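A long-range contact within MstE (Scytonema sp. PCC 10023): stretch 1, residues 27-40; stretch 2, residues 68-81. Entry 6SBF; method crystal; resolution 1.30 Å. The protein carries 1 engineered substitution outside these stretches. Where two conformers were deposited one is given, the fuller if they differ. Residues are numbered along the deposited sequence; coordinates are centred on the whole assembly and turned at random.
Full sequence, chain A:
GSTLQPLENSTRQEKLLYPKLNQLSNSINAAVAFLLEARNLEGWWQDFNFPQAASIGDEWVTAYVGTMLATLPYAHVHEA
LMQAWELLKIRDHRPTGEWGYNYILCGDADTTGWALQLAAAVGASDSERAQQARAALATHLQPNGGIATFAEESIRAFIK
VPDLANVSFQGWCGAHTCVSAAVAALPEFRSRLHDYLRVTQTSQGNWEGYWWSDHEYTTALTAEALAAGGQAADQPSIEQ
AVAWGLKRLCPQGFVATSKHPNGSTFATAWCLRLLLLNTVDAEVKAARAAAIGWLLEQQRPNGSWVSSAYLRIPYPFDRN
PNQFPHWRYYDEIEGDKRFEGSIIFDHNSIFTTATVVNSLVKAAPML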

# COMPACT_ATOMS: atom_id res chain seq x y z
N SER A 27 -13.59 -2.75 -17.00
CA SER A 27 -12.28 -3.13 -16.41
C SER A 27 -12.40 -3.24 -14.91
O SER A 27 -12.02 -4.26 -14.29
CB SER A 27 -11.25 -2.06 -16.75
OG SER A 27 -10.05 -2.23 -15.99
N ILE A 28 -13.00 -2.22 -14.29
CA ILE A 28 -13.21 -2.23 -12.82
C ILE A 28 -14.05 -3.46 -12.44
O ILE A 28 -13.75 -4.13 -11.46
CB ILE A 28 -13.78 -0.89 -12.37
CG1 ILE A 28 -12.73 0.22 -12.49
CG2 ILE A 28 -14.39 -1.01 -10.96
CD1 ILE A 28 -13.32 1.60 -12.54
N ASN A 29 -15.15 -3.67 -13.15
CA ASN A 29 -16.03 -4.78 -12.79
C ASN A 29 -15.37 -6.14 -12.92
O ASN A 29 -15.57 -7.02 -12.07
CB ASN A 29 -17.35 -4.74 -13.58
CG ASN A 29 -18.17 -3.49 -13.22
OD1 ASN A 29 -18.07 -3.01 -12.10
ND2 ASN A 29 -18.99 -3.06 -14.16
N ALA A 30 -14.56 -6.30 -13.95
CA ALA A 30 -13.84 -7.58 -14.14
C ALA A 30 -12.84 -7.78 -13.00
O ALA A 30 -12.68 -8.91 -12.51
CB ALA A 30 -13.15 -7.62 -15.49
N ALA A 31 -12.20 -6.71 -12.54
CA ALA A 31 -11.24 -6.80 -11.44
C ALA A 31 -11.94 -7.11 -10.13
O ALA A 31 -11.42 -7.90 -9.31
CB ALA A 31 -10.44 -5.56 -11.38
N VAL A 32 -13.08 -6.43 -9.91
CA VAL A 32 -13.83 -6.71 -8.67
C VAL A 32 -14.27 -8.19 -8.68
O VAL A 32 -14.18 -8.86 -7.62
CB VAL A 32 -15.02 -5.76 -8.57
CG1 VAL A 32 -16.01 -6.22 -7.52
CG2 VAL A 32 -14.55 -4.34 -8.32
N ALA A 33 -14.76 -8.69 -9.82
CA ALA A 33 -15.18 -10.12 -9.84
C ALA A 33 -13.96 -11.02 -9.54
O ALA A 33 -14.06 -12.01 -8.77
CB ALA A 33 -15.78 -10.48 -11.19
N PHE A 34 -12.81 -10.73 -10.15
CA PHE A 34 -11.58 -11.52 -9.86
C PHE A 34 -11.28 -11.50 -8.38
O PHE A 34 -11.04 -12.54 -7.75
CB PHE A 34 -10.40 -10.95 -10.65
CG PHE A 34 -9.05 -11.51 -10.25
CD1 PHE A 34 -8.60 -12.71 -10.75
CD2 PHE A 34 -8.29 -10.87 -9.30
CE1 PHE A 34 -7.40 -13.25 -10.31
CE2 PHE A 34 -7.08 -11.40 -8.86
CZ PHE A 34 -6.68 -12.61 -9.35
N LEU A 35 -11.33 -10.30 -7.76
CA LEU A 35 -10.96 -10.19 -6.36
C LEU A 35 -11.97 -10.93 -5.49
O LEU A 35 -11.54 -11.58 -4.52
CB LEU A 35 -10.83 -8.73 -5.96
CG LEU A 35 -9.64 -8.00 -6.53
CD1 LEU A 35 -9.74 -6.52 -6.33
CD2 LEU A 35 -8.35 -8.45 -5.88
N LEU A 36 -13.27 -10.81 -5.74
CA LEU A 36 -14.24 -11.49 -4.85
C LEU A 36 -14.09 -13.01 -4.99
O LEU A 36 -14.17 -13.72 -3.96
CB LEU A 36 -15.66 -11.03 -5.14
CG LEU A 36 -15.92 -9.57 -4.82
CD1 LEU A 36 -17.30 -9.18 -5.31
CD2 LEU A 36 -15.79 -9.32 -3.34
N GLU A 37 -13.88 -13.49 -6.21
CA GLU A 37 -13.70 -14.96 -6.44
C GLU A 37 -12.41 -15.47 -5.78
O GLU A 37 -12.34 -16.65 -5.43
CB GLU A 37 -13.74 -15.28 -7.93
CG GLU A 37 -13.55 -16.74 -8.25
CD GLU A 37 -14.52 -17.70 -7.62
OE1 GLU A 37 -14.12 -18.87 -7.39
OE2 GLU A 37 -15.66 -17.28 -7.36
N ALA A 38 -11.42 -14.62 -5.62
CA ALA A 38 -10.06 -15.02 -5.17
C ALA A 38 -10.00 -15.22 -3.67
O ALA A 38 -8.98 -15.71 -3.18
CB ALA A 38 -9.03 -13.99 -5.63
N ARG A 39 -11.03 -14.90 -2.89
CA ARG A 39 -11.07 -15.15 -1.43
C ARG A 39 -11.02 -16.66 -1.17
O ARG A 39 -11.56 -17.46 -2.00
CB ARG A 39 -12.34 -14.52 -0.85
CG ARG A 39 -12.33 -13.01 -0.93
CD ARG A 39 -13.62 -12.39 -0.45
NE ARG A 39 -14.72 -12.69 -1.34
CZ ARG A 39 -15.98 -12.43 -1.09
NH1 ARG A 39 -16.87 -12.81 -1.98
NH2 ARG A 39 -16.29 -11.75 0.01
N ASN A 40 -10.45 -17.02 -0.03
CA ASN A 40 -10.35 -18.45 0.37
C ASN A 40 -11.64 -18.93 1.06
O ASN A 40 -12.61 -18.19 1.08
CB ASN A 40 -9.07 -18.68 1.17
CG ASN A 40 -9.06 -18.12 2.58
OD1 ASN A 40 -10.11 -17.69 3.09
ND2 ASN A 40 -7.87 -18.04 3.20
N MET A 68 -8.68 -0.81 -0.26
CA MET A 68 -8.65 -0.44 -1.69
C MET A 68 -10.06 -0.44 -2.26
O MET A 68 -10.41 0.40 -3.08
CB MET A 68 -7.75 -1.38 -2.48
CG MET A 68 -6.28 -1.28 -2.23
SD MET A 68 -5.57 0.30 -2.67
CE MET A 68 -5.06 0.92 -1.09
N LEU A 69 -10.86 -1.44 -1.89
CA LEU A 69 -12.22 -1.61 -2.48
C LEU A 69 -13.26 -0.71 -1.82
O LEU A 69 -14.40 -0.67 -2.31
CB LEU A 69 -12.61 -3.08 -2.38
CG LEU A 69 -11.82 -4.03 -3.27
CD1 LEU A 69 -12.27 -5.46 -3.04
CD2 LEU A 69 -12.01 -3.73 -4.72
N ALA A 70 -12.91 -0.01 -0.76
CA ALA A 70 -13.86 0.86 -0.05
C ALA A 70 -14.32 2.03 -0.92
O ALA A 70 -15.33 2.64 -0.59
CB ALA A 70 -13.26 1.36 1.25
N THR A 71 -13.63 2.35 -2.02
CA THR A 71 -14.02 3.43 -2.97
C THR A 71 -15.20 2.98 -3.85
O THR A 71 -15.85 3.82 -4.49
CB THR A 71 -12.85 3.88 -3.85
OG1 THR A 71 -11.69 4.19 -3.07
CG2 THR A 71 -13.23 5.14 -4.58
N LEU A 72 -15.48 1.69 -3.92
CA LEU A 72 -16.59 1.28 -4.79
C LEU A 72 -17.96 1.49 -4.14
O LEU A 72 -18.14 1.28 -2.94
CB LEU A 72 -16.48 -0.19 -5.12
CG LEU A 72 -15.43 -0.43 -6.16
CD1 LEU A 72 -14.78 -1.74 -6.00
CD2 LEU A 72 -15.81 -0.13 -7.57
N PRO A 73 -18.94 1.95 -4.95
CA PRO A 73 -20.30 2.17 -4.48
C PRO A 73 -21.22 1.00 -4.82
O PRO A 73 -22.27 1.25 -5.44
CB PRO A 73 -20.71 3.37 -5.35
CG PRO A 73 -20.12 3.00 -6.70
CD PRO A 73 -18.77 2.40 -6.35
N TYR A 74 -20.73 -0.22 -4.59
CA TYR A 74 -21.55 -1.42 -4.78
C TYR A 74 -21.87 -2.10 -3.45
O TYR A 74 -21.02 -2.34 -2.61
CB TYR A 74 -20.77 -2.43 -5.60
CG TYR A 74 -20.45 -2.01 -7.00
CD1 TYR A 74 -21.22 -1.16 -7.75
CD2 TYR A 74 -19.35 -2.56 -7.64
CE1 TYR A 74 -20.94 -0.91 -9.08
CE2 TYR A 74 -19.05 -2.29 -8.96
CZ TYR A 74 -19.86 -1.48 -9.70
OH TYR A 74 -19.70 -1.20 -11.02
N ALA A 75 -23.17 -2.41 -3.30
CA ALA A 75 -23.61 -3.05 -2.07
C ALA A 75 -22.88 -4.37 -1.83
O ALA A 75 -22.55 -4.66 -0.66
CB ALA A 75 -25.12 -3.26 -2.11
N HIS A 76 -22.67 -5.16 -2.86
CA HIS A 76 -22.03 -6.48 -2.62
C HIS A 76 -20.54 -6.33 -2.23
O HIS A 76 -20.02 -7.16 -1.50
CB HIS A 76 -22.25 -7.40 -3.79
CG HIS A 76 -21.48 -7.08 -5.01
ND1 HIS A 76 -21.77 -5.95 -5.78
CD2 HIS A 76 -20.51 -7.76 -5.64
CE1 HIS A 76 -20.94 -5.97 -6.83
NE2 HIS A 76 -20.21 -7.05 -6.76
N VAL A 77 -19.93 -5.24 -2.68
CA VAL A 77 -18.54 -4.97 -2.21
C VAL A 77 -18.56 -4.52 -0.78
O VAL A 77 -17.78 -4.95 0.05
CB VAL A 77 -17.85 -3.97 -3.14
CG1 VAL A 77 -16.49 -3.62 -2.60
CG2 VAL A 77 -17.73 -4.55 -4.54
N HIS A 78 -19.53 -3.65 -0.41
CA HIS A 78 -19.65 -3.25 1.02
C HIS A 78 -19.86 -4.47 1.90
O HIS A 78 -19.27 -4.56 2.97
CB HIS A 78 -20.73 -2.18 1.24
CG HIS A 78 -20.63 -1.56 2.58
ND1 HIS A 78 -19.61 -0.70 2.92
CD2 HIS A 78 -21.40 -1.71 3.70
CE1 HIS A 78 -19.73 -0.39 4.19
NE2 HIS A 78 -20.85 -0.98 4.71
N GLU A 79 -20.66 -5.43 1.42
CA GLU A 79 -20.88 -6.69 2.20
C GLU A 79 -19.58 -7.46 2.36
O GLU A 79 -19.30 -8.00 3.44
CB GLU A 79 -21.94 -7.54 1.52
CG GLU A 79 -23.34 -6.98 1.62
CD GLU A 79 -24.36 -7.68 0.75
OE1 GLU A 79 -24.04 -8.49 -0.11
OE2 GLU A 79 -25.57 -7.33 0.95
N ALA A 80 -18.78 -7.50 1.29
CA ALA A 80 -17.46 -8.17 1.37
C ALA A 80 -16.56 -7.49 2.39
O ALA A 80 -15.83 -8.15 3.13
CB ALA A 80 -16.82 -8.20 0.02
N LEU A 81 -16.61 -6.16 2.45
CA LEU A 81 -15.82 -5.41 3.43
C LEU A 81 -16.30 -5.64 4.85
O LEU A 81 -15.50 -5.81 5.80
CB LEU A 81 -15.79 -3.94 3.10
CG LEU A 81 -14.75 -3.49 2.09
CD1 LEU A 81 -14.51 -4.42 0.94
CD2 LEU A 81 -14.94 -2.07 1.69
O HOH W 1 -14.87 -10.67 2.31

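Stretch 1 is a helix over most of its length, held by regular i to i+4 backbone hydrogen bonds such as Val32 N to Ile28 O, 2.9 Å. Stretch 2 is broken: the end of one helix passes into a type I turn from Leu69 to Leu72, closed by Leu72 N to Leu69 O at 3.1 Å, and a second helix starts after Tyr74, its N-cap residue. This second helix runs at 31° to the helix of stretch 1, with axes 11.8 Å apart at their closest. The backbones come nearest at Leu36 and Ala80, whose CA atoms lie 7.8 Å apart; Val32 CA and Leu69 CA are separated by 8.2 Å.

The first rule is one of spacing. Ile28, Val32, Leu35 and Leu36 recur at intervals of three and four, so their CA-to-CB bonds all point toward stretch 2 and make a continuous apolar stripe. Val32 is its hub. With chi1 in the t well, its two methyls serve different neighbours: CG2 lies 3.5 Å from Leu72 CD1, while CG1 lies 3.8 Å from Val77 CG2. A short branched side chain thus reaches both the turn and the second helix. Ile28 extends the packing on the turn, CG2 to Leu72 CD2 at 3.8 Å, and Leu35 CD1 meets Leu69 CD2 at 3.9 Å. Leu69 and Leu72, the first and last residues of the turn, both point toward stretch 1, so both ends of the turn contribute to the apolar surface.

Where the backbones are closest, a small residue faces a large one. The Ala80 methyl receives Leu36, CD2 to CB at 3.7 Å, and Leu36 CD1 also reaches His76 CD2 at 3.5 Å. His76 leaves its backbone sideways, but its ring comes nearer and covers the margin of the leucine.

Polar groups finish the two ends. Tyr74 OH donates a hydrogen bond to Asn29 OD1 at 2.7 Å, the one direct hydrogen bond between the stretches; the long tyrosine side chain spans the gap, and the amide oxygen sits at the ring edge, near its plane. At the other end Arg39 folds back along its own stretch, with NE donating to Leu36 O at 2.9 Å. That places the guanidinium beside Ala80, NH2 to CB at 3.6 Å, where a water bridges the stretches: it accepts from Arg39 NH2 at 2.9 Å and donates to Ala80 O at 2.8 Å. In all, 450 Å² is buried, most of it by aliphatic side chains.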